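Local coordinates for uncharacterized protein (Mycobacterium tuberculosis, PDB 3KFW) that is of unknown function but carries the domains of PaaX-type transcriptional repressors, so it probably binds DNA through a winged helix-turn-helix domain, at residues 25-30 and 38-43; 51-56 and 60-65. All blocks are in the same frame, centred on the assembly; numbering follows the deposited sequence.

Contact 1 of 2, residues 25-30 and 38-43; sequences ELIQLT and TTLRVA
Leu40 reaches from helix 37-49 toward helix 23-30 and sets CD2 mainly on Ile27 and CD1 on Thr30, neighbours one turn apart. CD2 lies 3.5 Å from Ile27 CG1, the two side chains crossing at a slant, and it also comes within 3.8 Å of Ile27 CA. CD1 meets Thr30 tip to tip, 3.7 Å from Thr30 OG1 and slightly farther from its CG2. Leu40 already points at the other helix, and a first torsion of 172°, with CG anti to the backbone N, carries its methyls on to it. Leu26 contributes through its backbone, its carbonyl carbon 4.2 Å from Leu40 CD2, while its side chain goes on to Leu44 of helix 37-49. At the outer margin the extended chain of Arg41 brings its guanidinium obliquely against Ile27, with CD1 of Ile27 3.5 Å from Arg41 NH2; the charge itself is paired with Glu37, in a salt bridge through NE. The two short axes stay 10.5 Å apart at 129°, a separation bridged by Leu40 from one side and by Ile27 and Thr30 from the other. Such a pair of helices joined by a short loop fits the helix-turn-helix of the PaaX-like family, helix 37-49 being the probable recognition helix. No hydrogen bond spans the two segments, so their direct hold is dispersive, with the Arg41 guanidinium against Ile27 CD1 at the solvent-facing margin.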
loop_
_atom_site.group_PDB
_atom_site.type_symbol
_atom_site.label_atom_id
_atom_site.label_comp_id
_atom_site.label_asym_id
_atom_site.label_seq_id
_atom_site.Cartn_x
_atom_site.Cartn_y
_atom_site.Cartn_z
ATOM N N GLU A 25 -50.810 9.876 -25.815
ATOM C CA GLU A 25 -50.850 9.610 -24.378
ATOM C C GLU A 25 -49.579 10.146 -23.699
ATOM O O GLU A 25 -49.644 10.789 -22.650
ATOM C CB GLU A 25 -51.071 8.107 -24.109
ATOM C CG GLU A 25 -52.482 7.562 -24.490
ATOM C CD GLU A 25 -52.467 6.050 -24.865
ATOM O OE1 GLU A 25 -51.415 5.361 -24.745
ATOM O OE2 GLU A 25 -53.516 5.529 -25.303
ATOM N N LEU A 26 -48.434 9.905 -24.327
ATOM C CA LEU A 26 -47.168 10.453 -23.883
ATOM C C LEU A 26 -47.174 11.972 -23.967
ATOM O O LEU A 26 -46.682 12.630 -23.063
ATOM C CB LEU A 26 -45.986 9.841 -24.656
ATOM C CG LEU A 26 -45.754 8.303 -24.502
ATOM C CD1 LEU A 26 -44.721 7.728 -25.449
ATOM C CD2 LEU A 26 -45.328 7.978 -23.107
ATOM N N ILE A 27 -47.759 12.547 -25.016
ATOM C CA ILE A 27 -47.896 14.027 -25.063
ATOM C C ILE A 27 -48.619 14.515 -23.802
ATOM O O ILE A 27 -48.192 15.486 -23.178
ATOM C CB ILE A 27 -48.611 14.552 -26.343
ATOM C CG1 ILE A 27 -47.679 14.504 -27.555
ATOM C CG2 ILE A 27 -49.088 15.980 -26.139
ATOM C CD1 ILE A 27 -48.427 14.414 -28.941
ATOM N N GLN A 28 -49.685 13.813 -23.414
ATOM C CA GLN A 28 -50.462 14.172 -22.228
ATOM C C GLN A 28 -49.716 13.987 -20.906
ATOM O O GLN A 28 -49.730 14.858 -20.066
ATOM C CB GLN A 28 -51.794 13.427 -22.228
ATOM C CG GLN A 28 -52.669 13.881 -23.378
ATOM C CD GLN A 28 -53.936 13.064 -23.554
ATOM O OE1 GLN A 28 -55.023 13.519 -23.188
ATOM N NE2 GLN A 28 -53.813 11.854 -24.146
ATOM N N LEU A 29 -49.029 12.870 -20.743
ATOM C CA LEU A 29 -48.329 12.579 -19.492
ATOM C C LEU A 29 -47.028 13.359 -19.358
ATOM O O LEU A 29 -46.479 13.509 -18.262
ATOM C CB LEU A 29 -48.026 11.087 -19.421
ATOM C CG LEU A 29 -49.241 10.161 -19.263
ATOM C CD1 LEU A 29 -49.081 8.747 -19.917
ATOM C CD2 LEU A 29 -49.562 10.081 -17.781
ATOM N N THR A 30 -46.534 13.851 -20.481
ATOM C CA THR A 30 -45.216 14.456 -20.531
ATOM C C THR A 30 -45.223 15.974 -20.318
ATOM O O THR A 30 -44.159 16.575 -20.176
ATOM C CB THR A 30 -44.550 14.117 -21.886
ATOM O OG1 THR A 30 -43.132 14.144 -21.750
ATOM C CG2 THR A 30 -44.985 15.094 -23.000
ATOM N N THR A 38 -43.225 19.012 -29.882
ATOM C CA THR A 38 -41.889 19.293 -30.425
ATOM C C THR A 38 -40.770 18.419 -29.847
ATOM O O THR A 38 -40.372 17.457 -30.477
ATOM C CB THR A 38 -41.521 20.838 -30.348
ATOM N N THR A 39 -40.272 18.755 -28.662
ATOM C CA THR A 39 -39.075 18.113 -28.102
ATOM C C THR A 39 -39.274 16.610 -27.966
ATOM O O THR A 39 -38.334 15.828 -28.134
ATOM C CB THR A 39 -38.704 18.712 -26.729
ATOM N N LEU A 40 -40.521 16.229 -27.693
ATOM C CA LEU A 40 -40.904 14.863 -27.395
ATOM C C LEU A 40 -40.871 13.961 -28.636
ATOM O O LEU A 40 -40.224 12.916 -28.633
ATOM C CB LEU A 40 -42.305 14.848 -26.759
ATOM C CG LEU A 40 -42.950 13.466 -26.553
ATOM C CD1 LEU A 40 -42.575 12.925 -25.202
ATOM C CD2 LEU A 40 -44.459 13.568 -26.694
ATOM N N ARG A 41 -41.585 14.361 -29.686
ATOM C CA ARG A 41 -41.638 13.553 -30.900
ATOM C C ARG A 41 -40.224 13.376 -31.417
ATOM O O ARG A 41 -39.840 12.292 -31.804
ATOM C CB ARG A 41 -42.566 14.160 -31.957
ATOM C CG ARG A 41 -44.065 13.967 -31.664
ATOM C CD ARG A 41 -44.986 14.494 -32.811
ATOM N NE ARG A 41 -46.427 14.370 -32.509
ATOM C CZ ARG A 41 -47.134 13.234 -32.575
ATOM N NH1 ARG A 41 -46.550 12.091 -32.928
ATOM N NH2 ARG A 41 -48.435 13.233 -32.268
ATOM N N VAL A 42 -39.418 14.427 -31.362
ATOM C CA VAL A 42 -38.014 14.260 -31.727
ATOM C C VAL A 42 -37.270 13.312 -30.782
ATOM O O VAL A 42 -36.400 12.550 -31.220
ATOM C CB VAL A 42 -37.299 15.591 -31.929
ATOM C CG1 VAL A 42 -35.778 15.409 -31.868
ATOM C CG2 VAL A 42 -37.724 16.171 -33.272
ATOM N N ALA A 43 -37.623 13.340 -29.499
ATOM C CA ALA A 43 -37.028 12.428 -28.549
ATOM C C ALA A 43 -37.465 10.964 -28.837
ATOM O O ALA A 43 -36.621 10.090 -29.010
ATOM C CB ALA A 43 -37.388 12.853 -27.150
#

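Contact 2 of 2, residues 51-56 and 60-65; sequences GDLVRS and YRLSDR
Four hydrogen bonds run between residues 51-56 and 60-65, and the straightest of the three backbone bonds joins Val54 N to Arg61 O, 3.1 Å long with 173° at the hydrogen and nearly in line with the carbonyl. Its return partner, Arg61 N to Val54 O, is weak at 3.4 Å. Next along, Ser63 N donates to Asp52 O over 3.0 Å, and Ser63 OG donates to Gly51 O over 2.9 Å, both donors standing above the carbonyl planes. The hydroxyl reaches that oxygen because chi1 of -159° swings OG beside the Ser63 carbonyl carbon and away from its own N. The Arg65 guanidinium lays one face over the same Gly51 O, too poorly angled for a bond; its NH2 is bonded to Ala50 O. On one side of the strands, Arg55 CB sits 3.7 Å from Tyr60 CE1, obliquely to the ring; on the other, Val54 CG2 packs 3.8 Å from Arg61 CG. This antiparallel hairpin, strands 53-56 and 59-62, matches the wing of a winged helix-turn-helix domain, as expected of the PaaX-like family. Leu53 and Leu62 diverge from their shared bridge, yet Leu53 CD2 still comes to 3.9 Å from Leu62 CD1. At the two ends, Gly51 closes helix 37-49 in a Schellman motif and Ser63 takes the N-cap position of helix 64-77. Farther out, Asp52 is held by a salt bridge to Arg6, Arg61 NH1 bonds Pro18 O, and the backbone of Tyr60 is hydrogen-bonded to that of Ala21.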
loop_
_atom_site.group_PDB
_atom_site.type_symbol
_atom_site.label_atom_id
_atom_site.label_comp_id
_atom_site.label_asym_id
_atom_site.label_seq_id
_atom_site.Cartn_x
_atom_site.Cartn_y
_atom_site.Cartn_z
ATOM N N GLY A 51 -32.134 2.452 -30.020
ATOM C CA GLY A 51 -32.434 1.165 -29.393
ATOM C C GLY A 51 -33.068 1.197 -28.003
ATOM O O GLY A 51 -33.033 0.200 -27.275
ATOM N N ASP A 52 -33.672 2.325 -27.631
ATOM C CA ASP A 52 -34.187 2.493 -26.276
ATOM C C ASP A 52 -35.688 2.200 -26.162
ATOM O O ASP A 52 -36.169 1.651 -25.150
ATOM C CB ASP A 52 -33.836 3.890 -25.754
ATOM C CG ASP A 52 -32.314 4.096 -25.576
ATOM O OD1 ASP A 52 -31.659 3.185 -24.996
ATOM O OD2 ASP A 52 -31.777 5.170 -25.993
ATOM N N LEU A 53 -36.413 2.566 -27.210
ATOM C CA LEU A 53 -37.801 2.226 -27.346
ATOM C C LEU A 53 -37.991 1.437 -28.613
ATOM O O LEU A 53 -37.191 1.512 -29.563
ATOM C CB LEU A 53 -38.664 3.485 -27.432
ATOM C CG LEU A 53 -38.746 4.422 -26.227
ATOM C CD1 LEU A 53 -39.451 5.689 -26.660
ATOM C CD2 LEU A 53 -39.428 3.793 -24.982
ATOM N N VAL A 54 -39.092 0.708 -28.645
ATOM C CA VAL A 54 -39.550 0.061 -29.838
ATOM C C VAL A 54 -40.911 0.728 -30.186
ATOM O O VAL A 54 -41.664 1.093 -29.278
ATOM C CB VAL A 54 -39.654 -1.484 -29.580
ATOM C CG1 VAL A 54 -38.279 -2.097 -29.518
ATOM C CG2 VAL A 54 -40.368 -1.786 -28.233
ATOM N N ARG A 55 -41.215 0.918 -31.478
ATOM C CA ARG A 55 -42.532 1.432 -31.867
ATOM C C ARG A 55 -43.393 0.449 -32.674
ATOM O O ARG A 55 -42.904 -0.433 -33.369
ATOM C CB ARG A 55 -42.435 2.795 -32.587
ATOM C CG ARG A 55 -41.939 2.799 -34.013
ATOM C CD ARG A 55 -41.989 4.220 -34.577
ATOM N NE ARG A 55 -41.252 4.400 -35.847
ATOM C CZ ARG A 55 -40.461 3.473 -36.421
ATOM N NH1 ARG A 55 -40.276 2.312 -35.814
ATOM N NH2 ARG A 55 -39.833 3.710 -37.580
ATOM N N SER A 56 -44.701 0.622 -32.590
ATOM C CA SER A 56 -45.567 -0.203 -33.390
ATOM C C SER A 56 -46.753 0.655 -33.756
ATOM O O SER A 56 -46.806 1.810 -33.370
ATOM C CB SER A 56 -45.991 -1.406 -32.554
ATOM O OG SER A 56 -46.925 -0.985 -31.586
ATOM N N TYR A 60 -45.690 3.081 -28.384
ATOM C CA TYR A 60 -44.345 2.950 -27.840
ATOM C C TYR A 60 -44.342 2.168 -26.512
ATOM O O TYR A 60 -45.299 2.245 -25.722
ATOM C CB TYR A 60 -43.750 4.343 -27.624
ATOM C CG TYR A 60 -43.666 5.242 -28.867
ATOM C CD1 TYR A 60 -42.540 5.220 -29.679
ATOM C CD2 TYR A 60 -44.709 6.122 -29.210
ATOM C CE1 TYR A 60 -42.444 6.038 -30.806
ATOM C CE2 TYR A 60 -44.623 6.990 -30.374
ATOM C CZ TYR A 60 -43.485 6.939 -31.162
ATOM O OH TYR A 60 -43.345 7.727 -32.335
ATOM N N ARG A 61 -43.294 1.376 -26.309
ATOM C CA ARG A 61 -43.057 0.701 -25.067
ATOM C C ARG A 61 -41.527 0.484 -25.016
ATOM O O ARG A 61 -40.848 0.642 -26.044
ATOM C CB ARG A 61 -43.844 -0.616 -24.947
ATOM C CG ARG A 61 -43.255 -1.730 -25.736
ATOM C CD ARG A 61 -43.939 -3.076 -25.500
ATOM N NE ARG A 61 -43.438 -4.077 -26.436
ATOM C CZ ARG A 61 -43.924 -5.316 -26.565
ATOM N NH1 ARG A 61 -44.917 -5.713 -25.775
ATOM N NH2 ARG A 61 -43.389 -6.165 -27.449
ATOM N N LEU A 62 -40.985 0.202 -23.823
ATOM C CA LEU A 62 -39.534 0.039 -23.649
ATOM C C LEU A 62 -38.929 -1.111 -24.505
ATOM O O LEU A 62 -39.526 -2.142 -24.675
ATOM C CB LEU A 62 -39.207 -0.195 -22.141
ATOM C CG LEU A 62 -38.797 0.939 -21.148
ATOM C CD1 LEU A 62 -39.474 2.292 -21.382
ATOM C CD2 LEU A 62 -38.943 0.515 -19.664
ATOM N N SER A 63 -37.708 -0.913 -24.975
ATOM C CA SER A 63 -36.828 -1.956 -25.504
ATOM C C SER A 63 -36.530 -3.075 -24.528
ATOM O O SER A 63 -36.378 -2.821 -23.310
ATOM C CB SER A 63 -35.483 -1.315 -25.788
ATOM O OG SER A 63 -34.781 -2.106 -26.710
ATOM N N ASP A 64 -36.343 -4.291 -25.045
ATOM C CA ASP A 64 -35.959 -5.420 -24.198
ATOM C C ASP A 64 -34.651 -5.205 -23.416
ATOM O O ASP A 64 -34.569 -5.589 -22.240
ATOM C CB ASP A 64 -35.972 -6.748 -24.962
ATOM C CG ASP A 64 -37.376 -7.400 -24.993
ATOM O OD1 ASP A 64 -38.026 -7.497 -23.914
ATOM O OD2 ASP A 64 -37.832 -7.829 -26.091
ATOM N N ARG A 65 -33.662 -4.552 -24.038
ATOM C CA ARG A 65 -32.409 -4.214 -23.340
ATOM C C ARG A 65 -32.492 -3.022 -22.348
ATOM O O ARG A 65 -31.712 -2.961 -21.390
ATOM C CB ARG A 65 -31.211 -4.100 -24.313
ATOM C CG ARG A 65 -30.769 -2.679 -24.698
ATOM C CD ARG A 65 -29.703 -2.704 -25.829
ATOM N NE ARG A 65 -29.281 -1.350 -26.219
ATOM C CZ ARG A 65 -29.656 -0.711 -27.331
ATOM N NH1 ARG A 65 -30.469 -1.288 -28.216
ATOM N NH2 ARG A 65 -29.207 0.520 -27.557
#

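How the contacts relate
The two contacts follow each other along the chain, contact 1 closing before contact 2 opens, and their centres are 15 Å apart. Helix 37-49 connects them: it supplies residues 38-43 to contact 1 and then leads into strand 53-56 of contact 2. They also touch directly, Leu26 CD1 lying 4.1 Å from Tyr60 CD2. Leu44 of the same helix is shared, packing on Leu26 from contact 1 and on Leu53 and Tyr60 from contact 2, while Leu13 of helix 5-13 meets Leu26, Leu53 and Leu62. Helix pair and hairpin therefore share one apolar core, consistent with a single winged helix-turn-helix domain; no DNA or ligand defines a site here.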